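PDB 6QDI: PA14 domain-containing protein from Clostridium clariflavum, which probably serves as the calcium-bound, sugar-sensing tandem PA14 region of a membrane-anchored RsgI-type anti-sigma factor that regulates cellulosome genes in response to biomass. Local coordinates for residues A224-D229 and V260-R265. Residues are numbered along the deposited sequence; the frame is centred on the assembly and turned at random. Where two conformers were deposited one is given.
Sequences ASLWID and VMLLYR
W227 and S225 pair with M261 and L263 in an antiparallel β-ladder of the second PA14 domain, where strand 223-228 runs beside strand 257-266. S225 and L263 exchange two backbone hydrogen bonds, and W227 and M261 do the same; the shortest joins W227 N to M261 O at 2.8 Å and is nearly straight (172°). L226 and L262 form the non-hydrogen-bonded pair between them, and A224/Y264 and I228/V260 the ones beyond; A224 CA comes 3.1 Å from L263 O in a CA-H...O contact.

The two faces of the ladder differ. On one, W227 CG lies anti to its own carbonyl carbon (chi1 -65°), and in the conformer given L263 CD2 lies 3.6 Å from W227 CD1, at the edge of the indole; L263 was modelled in two conformers, so this contact is less certain than the rest. M261 O also lies at that edge, in the ring plane. The thioether approaches the ring obliquely: M261 SD is 4.9 Å from the centroid of the five-membered ring, 29° off its normal, a Met-aromatic contact. Among L226, V260 and L262 on the other face the packing is aliphatic. One methyl, L226 CD1, touches two neighbours, V260 CG2 at 3.8 Å and L262 CD1 at 4.0 Å.

Y264 continues this buried face toward the metal end of the domain. Its OH bonds to the carbonyl of D221, itself a calcium ligand, and N266, another ligand of that ion, follows two residues later. Strands 198-207 and 231-240 flank the pair, placing the ladder within one antiparallel sheet of the β-sandwich characteristic of PA14 domains.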
ATOM      1  N   ALA A 224     -20.084   0.394   1.442  1.00  7.33           N
ATOM      2  CA  ALA A 224     -19.697   1.696   1.956  1.00  7.35           C
ATOM      3  C   ALA A 224     -20.867   2.627   1.891  1.00  7.14           C
ATOM      4  O   ALA A 224     -21.739   2.518   1.031  1.00  8.28           O
ATOM      5  CB  ALA A 224     -18.529   2.284   1.197  1.00  8.49           C
ATOM      6  N   SER A 225     -20.840   3.607   2.802  1.00  7.14           N
ATOM      7  CA  SER A 225     -21.770   4.721   2.790  1.00  7.54           C
ATOM      8  C   SER A 225     -21.033   5.993   3.149  1.00  7.07           C
ATOM      9  O   SER A 225     -20.189   5.991   4.036  1.00  8.24           O
ATOM     10  CB  SER A 225     -22.945   4.508   3.738  1.00  9.76           C
ATOM     11  OG  SER A 225     -23.797   3.457   3.229  1.00 12.34           O
ATOM     12  N   LEU A 226     -21.367   7.065   2.443  1.00  7.28           N
ATOM     13  CA  LEU A 226     -20.744   8.352   2.685  1.00  7.14           C
ATOM     14  C   LEU A 226     -21.772   9.423   2.996  1.00  7.00           C
ATOM     15  O   LEU A 226     -22.669   9.707   2.180  1.00  7.97           O
ATOM     16  CB  LEU A 226     -19.952   8.827   1.462  1.00  7.84           C
ATOM     17  CG  LEU A 226     -19.216  10.149   1.631  1.00  8.46           C
ATOM     18  CD1 LEU A 226     -18.035  10.025   2.593  1.00  9.17           C
ATOM     19  CD2 LEU A 226     -18.707  10.645   0.286  1.00  9.68           C
ATOM     20  N   TRP A 227     -21.606  10.031   4.167  1.00  7.00           N
ATOM     21  CA  TRP A 227     -22.402  11.172   4.636  1.00  7.06           C
ATOM     22  C   TRP A 227     -21.532  12.422   4.554  1.00  7.05           C
ATOM     23  O   TRP A 227     -20.414  12.453   5.072  1.00  7.43           O
ATOM     24  CB  TRP A 227     -22.814  10.967   6.092  1.00  7.77           C
ATOM     25  CG  TRP A 227     -23.719   9.820   6.313  1.00  8.42           C
ATOM     26  CD1 TRP A 227     -23.405   8.490   6.392  1.00  9.06           C
ATOM     27  CD2 TRP A 227     -25.157   9.886   6.471  1.00  8.43           C
ATOM     28  NE1 TRP A 227     -24.538   7.746   6.630  1.00  9.71           N
ATOM     29  CE2 TRP A 227     -25.624   8.569   6.687  1.00  9.10           C
ATOM     30  CE3 TRP A 227     -26.082  10.932   6.498  1.00  8.98           C
ATOM     31  CZ2 TRP A 227     -26.979   8.274   6.879  1.00 10.45           C
ATOM     32  CZ3 TRP A 227     -27.421  10.649   6.711  1.00  9.34           C
ATOM     33  CH2 TRP A 227     -27.854   9.325   6.905  1.00  9.89           C
ATOM     34  N   ILE A 228     -22.054  13.455   3.905  1.00  6.99           N
ATOM     35  CA  ILE A 228     -21.383  14.744   3.732  1.00  7.48           C
ATOM     36  C   ILE A 228     -22.371  15.780   4.263  1.00  7.37           C
ATOM     37  O   ILE A 228     -23.499  15.902   3.740  1.00  7.91           O
ATOM     38  CB  ILE A 228     -21.078  14.984   2.216  1.00  8.92           C
ATOM     39  CG1 ILE A 228     -20.004  14.031   1.717  1.00  8.88           C
ATOM     40  CG2 ILE A 228     -20.776  16.414   1.947  1.00  9.40           C
ATOM     41  CD1 ILE A 228     -18.639  14.196   2.310  1.00 10.40           C
ATOM     42  N   ASP A 229     -21.967  16.498   5.306  1.00  7.24           N
ATOM     43  CA  ASP A 229     -22.864  17.462   5.947  1.00  8.19           C
ATOM     44  C   ASP A 229     -24.214  16.860   6.277  1.00  8.23           C
ATOM     45  O   ASP A 229     -25.275  17.458   6.110  1.00  8.69           O
ATOM     46  CB  ASP A 229     -22.958  18.758   5.158  1.00  8.49           C
ATOM     47  CG  ASP A 229     -21.679  19.568   5.205  1.00  9.37           C
ATOM     48  OD1 ASP A 229     -20.934  19.469   6.212  1.00  9.40           O
ATOM     49  OD2 ASP A 229     -21.429  20.340   4.239  1.00 12.91           O
ATOM     50  N   VAL A 260     -17.914  14.785   7.716  1.00  6.26           N
ATOM     51  CA  VAL A 260     -17.865  13.506   7.015  1.00  6.51           C
ATOM     52  C   VAL A 260     -18.092  12.363   7.973  1.00  6.06           C
ATOM     53  O   VAL A 260     -17.483  12.299   9.058  1.00  7.19           O
ATOM     54  CB  VAL A 260     -16.560  13.341   6.230  1.00  7.62           C
ATOM     55  CG1 VAL A 260     -15.310  13.437   7.047  1.00  8.69           C
ATOM     56  CG2 VAL A 260     -16.545  12.082   5.386  1.00  9.68           C
ATOM     57  N   MET A 261     -18.896  11.406   7.506  1.00  6.52           N
ATOM     58  CA  MET A 261     -18.984  10.080   8.144  1.00  6.37           C
ATOM     59  C   MET A 261     -18.905   9.079   7.001  1.00  6.39           C
ATOM     60  O   MET A 261     -19.735   9.087   6.088  1.00  7.22           O
ATOM     61  CB  MET A 261     -20.273   9.904   8.931  1.00  7.74           C
ATOM     62  CG  MET A 261     -20.368   8.535   9.599  1.00  8.36           C
ATOM     63  SD  MET A 261     -21.859   8.276  10.541  1.00 10.88           S
ATOM     64  CE  MET A 261     -21.737   9.472  11.804  1.00 12.37           C
ATOM     65  N   LEU A 262     -17.870   8.235   7.040  1.00  6.16           N
ATOM     66  CA  LEU A 262     -17.635   7.223   6.019  1.00  6.22           C
ATOM     67  C   LEU A 262     -17.713   5.883   6.717  1.00  6.41           C
ATOM     68  O   LEU A 262     -16.932   5.598   7.645  1.00  6.65           O
ATOM     69  CB  LEU A 262     -16.300   7.442   5.326  1.00  7.17           C
ATOM     70  CG  LEU A 262     -15.877   6.397   4.317  1.00  8.52           C
ATOM     71  CD1 LEU A 262     -16.814   6.281   3.164  1.00 10.42           C
ATOM     72  CD2 LEU A 262     -14.477   6.690   3.835  1.00 10.68           C
ATOM     73  N   LEU A 263     -18.669   5.062   6.293  1.00  6.54           N
ATOM     74  CA  LEU A 263     -18.865   3.718   6.847  0.60  7.04           C
ATOM     75  C   LEU A 263     -18.403   2.714   5.799  1.00  6.86           C
ATOM     76  O   LEU A 263     -18.652   2.896   4.619  1.00  7.90           O
ATOM     77  CB  LEU A 263     -20.350   3.464   7.163  0.60  7.67           C
ATOM     78  CG  LEU A 263     -21.057   4.370   8.176  0.60  8.36           C
ATOM     79  CD1 LEU A 263     -20.152   4.824   9.306  0.60  8.11           C
ATOM     80  CD2 LEU A 263     -21.693   5.603   7.555  0.60  8.60           C
ATOM     81  N   TYR A 264     -17.732   1.668   6.265  1.00  6.31           N
ATOM     82  CA  TYR A 264     -17.125   0.683   5.385  1.00  6.44           C
ATOM     83  C   TYR A 264     -17.291  -0.708   5.950  1.00  6.29           C
ATOM     84  O   TYR A 264     -17.210  -0.883   7.166  1.00  6.62           O
ATOM     85  CB  TYR A 264     -15.607   1.026   5.240  1.00  6.76           C
ATOM     86  CG  TYR A 264     -14.872  -0.146   4.654  1.00  6.69           C
ATOM     87  CD1 TYR A 264     -15.028  -0.499   3.309  1.00  6.96           C
ATOM     88  CD2 TYR A 264     -14.203  -1.015   5.476  1.00  6.60           C
ATOM     89  CE1 TYR A 264     -14.523  -1.685   2.836  1.00  6.61           C
ATOM     90  CE2 TYR A 264     -13.724  -2.208   4.997  1.00  6.52           C
ATOM     91  CZ  TYR A 264     -13.897  -2.549   3.676  1.00  6.48           C
ATOM     92  OH  TYR A 264     -13.403  -3.769   3.233  1.00  7.11           O
ATOM     93  N   ARG A 265     -17.451  -1.715   5.074  1.00  6.38           N
ATOM     94  CA  ARG A 265     -17.432  -3.087   5.534  1.00  6.43           C
ATOM     95  C   ARG A 265     -16.793  -4.027   4.518  1.00  6.67           C
ATOM     96  O   ARG A 265     -16.894  -3.831   3.291  1.00  7.06           O
ATOM     97  CB  ARG A 265     -18.847  -3.585   5.828  1.00  6.71           C
ATOM     98  CG  ARG A 265     -19.699  -3.744   4.604  1.00  7.34           C
ATOM     99  CD  ARG A 265     -21.158  -3.683   4.836  1.00  8.38           C
ATOM    100  NE  ARG A 265     -21.643  -4.552   5.869  1.00  9.00           N
ATOM    101  CZ  ARG A 265     -22.912  -4.935   5.959  1.00 10.21           C
ATOM    102  NH1 ARG A 265     -23.788  -4.610   5.032  1.00 12.47           N
ATOM    103  NH2 ARG A 265     -23.272  -5.684   6.980  1.00 11.44           N
TER